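Local coordinates for phosphate-binding protein PstS (Borrelia burgdorferi, PDB 4N13) that binds inorganic phosphate with micromolar affinity and serves as the solute-binding component of the PstSACB ABC transporter that imports it, at residues T20-S23 with P24-D27; K237-T240 with Q241-F245; R68-K72 with E73-Q77; T100-E104 with E105-K109. One frame throughout, in Å; residues are numbered along the deposited sequence. Where two conformers were deposited one is given.

From the N terminus, contact 1 (T20-D27) comes first, where the loop after strand 12-18 turns into helix 23-36. Contact 3 (R68-Q77) follows, joining strand 63-66 to helix 72-76, and contact 4 (T100-K109) takes strand 101-102 into helix 104-111. Contact 2 (K237-F245) is last, a run of turns within helix 237-246. All four are local and occur in series, so none nests in or crosses another. Contacts 1 and 2 touch, L26 CD1 lying 4.1 Å from F242 CE2, which packs helix 23-36 against helix 237-246. Contact 4 lies on the opposite side of the chain's centre from both, its centre about 40 Å from that of contact 2.

Contact 1: residues T20-S23 with P24-D27; sequences TTVS and PILD. With SO4 (sulfate ion), chain D.
V22 and L26, and S23 and D27, are joined by the first two backbone hydrogen bonds of helix 23-36. V22 O accepts from L26 N at 2.9 Å in a nearly straight bond (172° at the hydrogen), and S23 O accepts from D27 N at 2.9 Å. P24 sits in the first turn, where its nitrogen, having no hydrogen to give, costs the helix no bond. The apolar part runs along one face of the same turn: V22 and L26 lie side by side and point the same way, with V22 CG2 3.9 Å from L26 CD2. With V22 CG1 anti to the carbonyl carbon (chi1 -65°), the other methyl, CG2, is the one turned to L26. Y44 of strand 40-45 touches both residues, and F260 also packs on V22. V22 is the N-cap of this helix, which follows strand 12-18 in the periplasmic binding protein fold, and T20 and T21 just ahead of it belong to the phosphate site inferred by similarity. Within T20-D27 the sulfate ion, probably from the crystallisation liquor, is met by the main chain: T20 N donates to its O1 at 3.1 Å. The hydroxyls of S19, S49 and S67 also hold it, and T21 OG1 is hydrogen-bonded to S19 OG.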
loop_
_atom_site.group_PDB
_atom_site.type_symbol
_atom_site.label_atom_id
_atom_site.label_comp_id
_atom_site.label_asym_id
_atom_site.label_seq_id
_atom_site.Cartn_x
_atom_site.Cartn_y
_atom_site.Cartn_z
ATOM N N THR A 20 -9.894 -6.401 -2.455
ATOM C CA THR A 20 -10.765 -6.330 -1.291
ATOM C C THR A 20 -10.489 -5.090 -0.439
ATOM O O THR A 20 -11.376 -4.574 0.244
ATOM C CB THR A 20 -10.622 -7.611 -0.455
ATOM O OG1 THR A 20 -9.259 -7.767 -0.031
ATOM C CG2 THR A 20 -11.012 -8.811 -1.296
ATOM N N THR A 21 -9.276 -4.576 -0.520
ATOM C CA THR A 21 -8.839 -3.539 0.391
ATOM C C THR A 21 -9.595 -2.223 0.196
ATOM O O THR A 21 -9.587 -1.383 1.060
ATOM C CB THR A 21 -7.316 -3.287 0.247
ATOM O OG1 THR A 21 -7.037 -2.663 -1.014
ATOM C CG2 THR A 21 -6.523 -4.599 0.371
ATOM N N VAL A 22 -10.261 -2.058 -0.941
ATOM C CA VAL A 22 -10.906 -0.782 -1.259
ATOM C C VAL A 22 -12.418 -0.874 -1.358
ATOM O O VAL A 22 -13.077 0.087 -1.768
ATOM C CB VAL A 22 -10.373 -0.186 -2.559
ATOM C CG1 VAL A 22 -8.904 0.181 -2.398
ATOM C CG2 VAL A 22 -10.573 -1.149 -3.716
ATOM N N SER A 23 -12.994 -1.993 -0.942
ATOM C CA SER A 23 -14.443 -2.139 -1.020
ATOM C C SER A 23 -15.257 -0.950 -0.480
ATOM O O SER A 23 -16.139 -0.476 -1.165
ATOM C CB SER A 23 -14.897 -3.433 -0.360
ATOM O OG SER A 23 -14.408 -4.545 -1.078
ATOM N N PRO A 24 -15.010 -0.495 0.759
ATOM C CA PRO A 24 -15.897 0.588 1.220
ATOM C C PRO A 24 -15.655 1.922 0.504
ATOM O O PRO A 24 -16.561 2.744 0.470
ATOM C CB PRO A 24 -15.629 0.653 2.727
ATOM C CG PRO A 24 -14.293 0.040 2.909
ATOM C CD PRO A 24 -14.151 -1.005 1.845
ATOM N N ILE A 25 -14.477 2.127 -0.067
ATOM C CA ILE A 25 -14.229 3.295 -0.909
ATOM C C ILE A 25 -15.037 3.190 -2.182
ATOM O O ILE A 25 -15.746 4.127 -2.549
ATOM C CB ILE A 25 -12.744 3.418 -1.248
ATOM C CG1 ILE A 25 -11.987 3.782 0.041
ATOM C CG2 ILE A 25 -12.509 4.480 -2.328
ATOM C CD1 ILE A 25 -10.488 3.660 -0.048
ATOM N N LEU A 26 -14.935 2.060 -2.879
ATOM C CA LEU A 26 -15.708 1.898 -4.110
ATOM C C LEU A 26 -17.207 1.992 -3.814
ATOM O O LEU A 26 -17.960 2.603 -4.566
ATOM C CB LEU A 26 -15.362 0.586 -4.816
ATOM C CG LEU A 26 -14.289 0.705 -5.902
ATOM C CD1 LEU A 26 -14.827 1.407 -7.148
ATOM C CD2 LEU A 26 -13.016 1.393 -5.390
ATOM N N ASP A 27 -17.649 1.395 -2.711
ATOM C CA ASP A 27 -19.071 1.413 -2.375
ATOM C C ASP A 27 -19.564 2.827 -2.135
ATOM O O ASP A 27 -20.641 3.207 -2.618
ATOM C CB ASP A 27 -19.368 0.547 -1.151
ATOM C CG ASP A 27 -19.206 -0.950 -1.429
ATOM O OD1 ASP A 27 -19.078 -1.328 -2.613
ATOM O OD2 ASP A 27 -19.193 -1.745 -0.469
HETATM S S SO4 D . -5.857 -7.778 -3.169
HETATM O O1 SO4 D . -7.253 -8.020 -2.889
HETATM O O2 SO4 D . -5.088 -8.499 -2.132
HETATM O O3 SO4 D . -5.426 -8.158 -4.514
HETATM O O4 SO4 D . -5.549 -6.366 -3.067
#

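Contact 2: residues K237-T240 with Q241-F245; sequences KSVT and QFIDF
K237 and Q241, one turn apart on helix 237-246, lay their side chains obliquely across one another. The lysine is fully extended, with CG anti to the backbone N (chi1 -177°), whereas Q241 sets CG anti to its carbonyl carbon (chi1 -72°) and leans back over the preceding turn. That tilt brings Q241 CG to 3.2 Å from K237 O and the amide nitrogen NE2 to 3.7 Å from K237 CE, so the amide rests against the aliphatic part of the lysine. At its oxygen the amide is linked by a water, which donates both to Q241 OE1 and to S238 O, each at 2.9 Å. S238 O therefore has two donors, because F242 N also reaches it, at 3.2 Å and tilted 34° from the carbonyl plane. V239 and I243 make the apolar pair, side by side and pointing the same way. V239 CG1 is trans to its own N and I243 CG1 trans to its own C, which brings V239 CG1 and I243 CD1 to 3.7 Å. I243 N donates to V239 O at 3.0 Å. F242, by contrast, carries its ring away from the preceding turn, against M29 and I30 of helix 23-36 and I16 of strand 12-18. S238 and V239 meet V14 of that strand, while I243 packs on I228 and T230, so the helix packs against strands 12-18 and 223-230 and against helix 23-36.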
loop_
_atom_site.group_PDB
_atom_site.type_symbol
_atom_site.label_atom_id
_atom_site.label_comp_id
_atom_site.label_asym_id
_atom_site.label_seq_id
_atom_site.Cartn_x
_atom_site.Cartn_y
_atom_site.Cartn_z
ATOM N N LYS A 237 -19.040 5.426 -22.563
ATOM C CA LYS A 237 -19.180 6.687 -21.860
ATOM C C LYS A 237 -19.462 6.465 -20.370
ATOM O O LYS A 237 -18.965 7.214 -19.534
ATOM C CB LYS A 237 -20.299 7.530 -22.485
ATOM C CG LYS A 237 -20.442 8.878 -21.833
ATOM C CD LYS A 237 -21.421 9.778 -22.543
ATOM C CE LYS A 237 -21.454 11.139 -21.867
ATOM N NZ LYS A 237 -22.290 12.125 -22.593
ATOM N N SER A 238 -20.257 5.449 -20.044
ATOM C CA SER A 238 -20.630 5.203 -18.664
ATOM C C SER A 238 -19.402 4.889 -17.818
ATOM O O SER A 238 -19.324 5.274 -16.652
ATOM C CB SER A 238 -21.616 4.044 -18.606
ATOM O OG SER A 238 -21.052 2.868 -19.184
ATOM N N VAL A 239 -18.441 4.203 -18.418
ATOM C CA VAL A 239 -17.186 3.851 -17.760
ATOM C C VAL A 239 -16.314 5.111 -17.603
ATOM O O VAL A 239 -15.797 5.402 -16.511
ATOM C CB VAL A 239 -16.460 2.772 -18.585
ATOM C CG1 VAL A 239 -15.007 2.615 -18.160
ATOM C CG2 VAL A 239 -17.223 1.478 -18.497
ATOM N N THR A 240 -16.168 5.882 -18.676
ATOM C CA THR A 240 -15.417 7.131 -18.593
ATOM C C THR A 240 -15.982 8.048 -17.518
ATOM O O THR A 240 -15.239 8.649 -16.747
ATOM C CB THR A 240 -15.467 7.822 -19.945
ATOM O OG1 THR A 240 -14.907 6.930 -20.899
ATOM C CG2 THR A 240 -14.698 9.127 -19.942
ATOM N N GLN A 241 -17.295 8.155 -17.445
ATOM C CA GLN A 241 -17.912 8.997 -16.434
ATOM C C GLN A 241 -17.576 8.543 -15.017
ATOM O O GLN A 241 -17.264 9.350 -14.160
ATOM C CB GLN A 241 -19.424 8.976 -16.589
ATOM C CG GLN A 241 -19.953 9.730 -17.814
ATOM C CD GLN A 241 -21.450 9.542 -17.987
ATOM O OE1 GLN A 241 -21.967 8.440 -17.832
ATOM N NE2 GLN A 241 -22.146 10.609 -18.306
ATOM N N PHE A 242 -17.683 7.258 -14.749
ATOM C CA PHE A 242 -17.418 6.801 -13.393
ATOM C C PHE A 242 -15.944 6.990 -13.024
ATOM O O PHE A 242 -15.636 7.400 -11.919
ATOM C CB PHE A 242 -17.857 5.347 -13.154
ATOM C CG PHE A 242 -17.758 4.949 -11.716
ATOM C CD1 PHE A 242 -18.631 5.502 -10.799
ATOM C CD2 PHE A 242 -16.771 4.094 -11.249
ATOM C CE1 PHE A 242 -18.545 5.205 -9.475
ATOM C CE2 PHE A 242 -16.692 3.776 -9.905
ATOM C CZ PHE A 242 -17.590 4.334 -9.029
ATOM N N ILE A 243 -15.035 6.680 -13.942
ATOM C CA ILE A 243 -13.614 6.879 -13.694
ATOM C C ILE A 243 -13.310 8.353 -13.435
ATOM O O ILE A 243 -12.528 8.687 -12.534
ATOM C CB ILE A 243 -12.778 6.312 -14.856
ATOM C CG1 ILE A 243 -12.976 4.798 -14.903
ATOM C CG2 ILE A 243 -11.322 6.744 -14.717
ATOM C CD1 ILE A 243 -12.299 4.108 -16.056
ATOM N N ASP A 244 -13.948 9.231 -14.197
ATOM C CA ASP A 244 -13.798 10.667 -13.985
ATOM C C ASP A 244 -14.259 11.067 -12.584
ATOM O O ASP A 244 -13.636 11.910 -11.931
ATOM C CB ASP A 244 -14.586 11.423 -15.046
ATOM C CG ASP A 244 -14.550 12.911 -14.846
ATOM O OD1 ASP A 244 -13.474 13.507 -15.033
ATOM O OD2 ASP A 244 -15.599 13.480 -14.488
ATOM N N PHE A 245 -15.300 10.426 -12.065
ATOM C CA PHE A 245 -15.720 10.684 -10.689
ATOM C C PHE A 245 -14.694 10.165 -9.680
ATOM O O PHE A 245 -14.376 10.834 -8.694
ATOM C CB PHE A 245 -17.097 10.078 -10.411
ATOM C CG PHE A 245 -17.548 10.288 -8.991
ATOM C CD1 PHE A 245 -18.051 11.520 -8.581
ATOM C CD2 PHE A 245 -17.434 9.281 -8.054
ATOM C CE1 PHE A 245 -18.442 11.725 -7.275
ATOM C CE2 PHE A 245 -17.822 9.494 -6.744
ATOM C CZ PHE A 245 -18.330 10.719 -6.358
HETATM O O HOH W 1 -21.808 6.430 -15.756
#

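Contact 3: residues R68-K72 with E73-Q77; sequences RDLTK and EEIEQ
R68 and E74 join in an end-on, two-pronged salt bridge: NH2 donates to OE2 at 2.8 Å and NH1 to OE1 at 3.0 Å. Both carboxylate oxygens use their syn lone pairs, and the guanidinium and carboxylate planes are only 14° apart. NH1 also reaches D69 O, which helps to fix the guanidinium's rotation. R68 NH2 is bonded in addition to S50 OG, beside S49 of the phosphate site assigned by similarity. E74 OE1 has a second donor, T71 N at 2.9 Å, which approaches from above the carboxylate plane (41° out of it). The threonine returns the bond, its OG1 accepting from E74 N at 3.0 Å; with chi1 at 65° the hydroxyl lies between the backbone N and the carbonyl carbon, turned to the helix start. A water links T71 OG1 to E73 OE1. I75 N continues the turn by donating to T71 O at 3.0 Å. Outside this polar network L70 and I75 cross at about a right angle, with their CD1 atoms 3.7 Å apart, and L70 also packs on I53, I227 and V229. The reciprocal T71-E74 pair is a capping box at the N terminus of helix 72-76, here extended by an arginine that buttresses its glutamate.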
loop_
_atom_site.group_PDB
_atom_site.type_symbol
_atom_site.label_atom_id
_atom_site.label_comp_id
_atom_site.label_asym_id
_atom_site.label_seq_id
_atom_site.Cartn_x
_atom_site.Cartn_y
_atom_site.Cartn_z
ATOM N N ARG A 68 -1.911 -4.147 -7.200
ATOM C CA ARG A 68 -0.620 -4.599 -7.697
ATOM C C ARG A 68 -0.400 -4.143 -9.117
ATOM O O ARG A 68 -1.359 -3.928 -9.872
ATOM C CB ARG A 68 -0.519 -6.119 -7.646
ATOM C CG ARG A 68 -1.414 -6.848 -8.639
ATOM C CD ARG A 68 -0.725 -8.092 -9.184
ATOM N NE ARG A 68 -1.615 -8.947 -9.967
ATOM C CZ ARG A 68 -1.881 -8.780 -11.263
ATOM N NH1 ARG A 68 -1.352 -7.784 -11.950
ATOM N NH2 ARG A 68 -2.687 -9.617 -11.881
ATOM N N ASP A 69 0.869 -4.011 -9.479
ATOM C CA ASP A 69 1.229 -3.552 -10.806
ATOM C C ASP A 69 0.912 -4.592 -11.871
ATOM O O ASP A 69 1.046 -5.791 -11.679
ATOM C CB ASP A 69 2.709 -3.157 -10.875
ATOM C CG ASP A 69 2.965 -1.750 -10.364
ATOM O OD1 ASP A 69 2.526 -1.434 -9.237
ATOM O OD2 ASP A 69 3.606 -0.961 -11.098
ATOM N N LEU A 70 0.477 -4.080 -13.003
ATOM C CA LEU A 70 0.156 -4.877 -14.179
ATOM C C LEU A 70 1.403 -5.573 -14.697
ATOM O O LEU A 70 2.529 -5.071 -14.591
ATOM C CB LEU A 70 -0.424 -3.999 -15.281
ATOM C CG LEU A 70 -1.765 -3.319 -14.994
ATOM C CD1 LEU A 70 -2.183 -2.461 -16.179
ATOM C CD2 LEU A 70 -2.871 -4.310 -14.663
ATOM N N THR A 71 1.195 -6.738 -15.281
ATOM C CA THR A 71 2.270 -7.471 -15.924
ATOM C C THR A 71 2.376 -7.087 -17.396
ATOM O O THR A 71 1.465 -6.486 -17.962
ATOM C CB THR A 71 2.032 -8.966 -15.860
ATOM O OG1 THR A 71 0.872 -9.262 -16.638
ATOM C CG2 THR A 71 1.843 -9.424 -14.417
ATOM N N LYS A 72 3.488 -7.453 -18.027
ATOM C CA LYS A 72 3.625 -7.250 -19.462
ATOM C C LYS A 72 2.543 -8.000 -20.232
ATOM O O LYS A 72 2.007 -7.470 -21.198
ATOM C CB LYS A 72 5.019 -7.675 -19.942
ATOM C CG LYS A 72 6.116 -6.738 -19.467
ATOM C CD LYS A 72 7.481 -7.120 -20.047
ATOM C CE LYS A 72 8.007 -8.454 -19.537
ATOM N NZ LYS A 72 8.292 -8.435 -18.076
ATOM N N GLU A 73 2.207 -9.211 -19.805
ATOM C CA GLU A 73 1.154 -9.979 -20.472
ATOM C C GLU A 73 -0.161 -9.214 -20.427
ATOM O O GLU A 73 -0.907 -9.192 -21.409
ATOM C CB GLU A 73 0.983 -11.371 -19.839
ATOM C CG GLU A 73 -0.118 -12.228 -20.523
ATOM C CD GLU A 73 -1.546 -12.088 -19.914
ATOM O OE1 GLU A 73 -1.680 -11.540 -18.798
ATOM O OE2 GLU A 73 -2.539 -12.563 -20.529
ATOM N N GLU A 74 -0.449 -8.596 -19.289
ATOM C CA GLU A 74 -1.699 -7.859 -19.164
ATOM C C GLU A 74 -1.701 -6.648 -20.095
ATOM O O GLU A 74 -2.708 -6.356 -20.737
ATOM C CB GLU A 74 -1.937 -7.490 -17.693
ATOM C CG GLU A 74 -2.291 -8.742 -16.889
ATOM C CD GLU A 74 -2.183 -8.602 -15.393
ATOM O OE1 GLU A 74 -1.581 -7.639 -14.897
ATOM O OE2 GLU A 74 -2.702 -9.505 -14.706
ATOM N N ILE A 75 -0.569 -5.950 -20.166
ATOM C CA ILE A 75 -0.442 -4.835 -21.097
ATOM C C ILE A 75 -0.632 -5.316 -22.544
ATOM O O ILE A 75 -1.318 -4.690 -23.341
ATOM C CB ILE A 75 0.924 -4.117 -20.928
ATOM C CG1 ILE A 75 1.029 -3.458 -19.545
ATOM C CG2 ILE A 75 1.144 -3.085 -22.017
ATOM C CD1 ILE A 75 -0.038 -2.443 -19.253
ATOM N N GLU A 76 -0.050 -6.464 -22.873
ATOM C CA GLU A 76 -0.165 -6.994 -24.219
ATOM C C GLU A 76 -1.604 -7.355 -24.575
ATOM O O GLU A 76 -1.969 -7.381 -25.748
ATOM C CB GLU A 76 0.782 -8.184 -24.362
ATOM C CG GLU A 76 2.244 -7.742 -24.303
ATOM C CD GLU A 76 3.213 -8.827 -23.864
ATOM O OE1 GLU A 76 2.785 -9.987 -23.692
ATOM O OE2 GLU A 76 4.416 -8.503 -23.678
ATOM N N GLN A 77 -2.407 -7.679 -23.570
ATOM C CA GLN A 77 -3.825 -7.975 -23.762
ATOM C C GLN A 77 -4.671 -6.714 -23.766
ATOM O O GLN A 77 -5.889 -6.791 -23.842
ATOM C CB GLN A 77 -4.313 -8.907 -22.657
ATOM C CG GLN A 77 -3.796 -10.322 -22.754
ATOM C CD GLN A 77 -4.469 -11.124 -23.850
ATOM O OE1 GLN A 77 -5.527 -10.745 -24.371
ATOM N NE2 GLN A 77 -3.869 -12.248 -24.195
HETATM O O HOH W 2 -0.045 -11.774 -16.228
#

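Contact 4: residues T100-E104 with E105-K109; sequences TNITE and ENLAK
T103 O accepts from L107 N at 2.9 Å, the first backbone bond of helix 104-111, and A108 N donates to E104 O at the same distance, 2.9 Å. T103 is also the N-cap: its OG1 accepts from N106 N at 3.2 Å, with 162° at the hydrogen. With chi1 at 59°, the T103 hydroxyl swings over to this N-H of the first turn. There OG1 also lies against N106 CB, 3.5 Å away, as the two side chains cross at a slant. A water spans the same turn, accepting from T103 N and from N106 ND2, both at 3.0 Å, so the asparagine side chain ties back to the residue that caps the helix. I102 packs against the first turn. CG1, anti to the backbone N (chi1 -166°), is 3.8 Å from N106 CB, and CD1 lies 3.7 Å from L107 N, over the helix backbone. I102 meets the L107 side chain at about a right angle. Strand 101-102 runs parallel to strand 201-205, and I102 touches L203 there; E104 N is bonded to N206 OD1 just beyond that strand. Helix 104-111 in turn packs against helix 138-151, L107 on L147 and A108 on I151.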
loop_
_atom_site.group_PDB
_atom_site.type_symbol
_atom_site.label_atom_id
_atom_site.label_comp_id
_atom_site.label_asym_id
_atom_site.label_seq_id
_atom_site.Cartn_x
_atom_site.Cartn_y
_atom_site.Cartn_z
ATOM N N THR A 100 18.448 7.960 11.133
ATOM C CA THR A 100 17.263 8.664 10.654
ATOM C C THR A 100 16.832 8.250 9.250
ATOM O O THR A 100 15.704 8.510 8.855
ATOM C CB THR A 100 17.493 10.187 10.654
ATOM O OG1 THR A 100 18.515 10.525 9.716
ATOM C CG2 THR A 100 17.926 10.659 12.023
ATOM N N ASN A 101 17.734 7.594 8.533
ATOM C CA ASN A 101 17.558 7.243 7.140
ATOM C C ASN A 101 18.065 5.846 6.851
ATOM O O ASN A 101 19.012 5.390 7.488
ATOM C CB ASN A 101 18.358 8.210 6.266
ATOM C CG ASN A 101 18.208 7.915 4.782
ATOM O OD1 ASN A 101 17.112 7.996 4.226
ATOM N ND2 ASN A 101 19.307 7.531 4.133
ATOM N N ILE A 102 17.457 5.184 5.875
ATOM C CA ILE A 102 17.910 3.872 5.465
ATOM C C ILE A 102 17.599 3.705 3.987
ATOM O O ILE A 102 16.608 4.229 3.486
ATOM C CB ILE A 102 17.249 2.761 6.321
ATOM C CG1 ILE A 102 17.969 1.431 6.119
ATOM C CG2 ILE A 102 15.756 2.674 6.056
ATOM C CD1 ILE A 102 17.746 0.476 7.209
ATOM N N THR A 103 18.473 3.012 3.262
ATOM C CA THR A 103 18.173 2.681 1.875
ATOM C C THR A 103 17.229 1.479 1.834
ATOM O O THR A 103 17.184 0.668 2.777
ATOM C CB THR A 103 19.439 2.315 1.095
ATOM O OG1 THR A 103 20.060 1.194 1.720
ATOM C CG2 THR A 103 20.408 3.482 1.014
ATOM N N GLU A 104 16.503 1.334 0.730
ATOM C CA GLU A 104 15.649 0.169 0.560
ATOM C C GLU A 104 16.428 -1.125 0.680
ATOM O O GLU A 104 15.943 -2.087 1.265
ATOM C CB GLU A 104 14.939 0.209 -0.792
ATOM C CG GLU A 104 13.666 1.043 -0.800
ATOM C CD GLU A 104 12.989 0.945 -2.125
ATOM O OE1 GLU A 104 13.490 1.604 -3.041
ATOM O OE2 GLU A 104 11.985 0.218 -2.249
ATOM N N GLU A 105 17.621 -1.151 0.100
ATOM C CA GLU A 105 18.444 -2.345 0.139
ATOM C C GLU A 105 18.767 -2.744 1.578
ATOM O O GLU A 105 18.630 -3.916 1.958
ATOM C CB GLU A 105 19.733 -2.149 -0.643
ATOM C CG GLU A 105 20.553 -3.428 -0.755
ATOM C CD GLU A 105 20.103 -4.387 -1.869
ATOM O OE1 GLU A 105 20.507 -5.565 -1.815
ATOM O OE2 GLU A 105 19.356 -3.987 -2.792
ATOM N N ASN A 106 19.211 -1.784 2.384
ATOM C CA ASN A 106 19.558 -2.105 3.756
ATOM C C ASN A 106 18.332 -2.437 4.594
ATOM O O ASN A 106 18.380 -3.312 5.469
ATOM C CB ASN A 106 20.388 -0.992 4.392
ATOM C CG ASN A 106 21.822 -1.015 3.929
ATOM O OD1 ASN A 106 22.326 -2.054 3.529
ATOM N ND2 ASN A 106 22.487 0.116 3.990
ATOM N N LEU A 107 17.228 -1.758 4.318
ATOM C CA LEU A 107 15.992 -2.052 5.008
ATOM C C LEU A 107 15.555 -3.505 4.739
ATOM O O LEU A 107 15.167 -4.229 5.664
ATOM C CB LEU A 107 14.935 -1.054 4.561
ATOM C CG LEU A 107 13.579 -1.139 5.257
ATOM C CD1 LEU A 107 13.681 -0.991 6.756
ATOM C CD2 LEU A 107 12.678 -0.043 4.710
ATOM N N ALA A 108 15.624 -3.922 3.482
ATOM C CA ALA A 108 15.276 -5.292 3.127
ATOM C C ALA A 108 16.178 -6.300 3.825
ATOM O O ALA A 108 15.722 -7.365 4.218
ATOM C CB ALA A 108 15.340 -5.474 1.639
ATOM N N LYS A 109 17.453 -5.969 4.003
ATOM C CA LYS A 109 18.380 -6.849 4.694
ATOM C C LYS A 109 18.108 -6.893 6.200
ATOM O O LYS A 109 18.397 -7.898 6.847
ATOM C CB LYS A 109 19.816 -6.406 4.406
ATOM C CG LYS A 109 20.278 -6.735 2.995
ATOM C CD LYS A 109 21.651 -6.129 2.712
ATOM C CE LYS A 109 22.152 -6.503 1.341
ATOM N NZ LYS A 109 23.510 -5.960 1.104
HETATM O O HOH W 3 21.113 2.643 4.679
#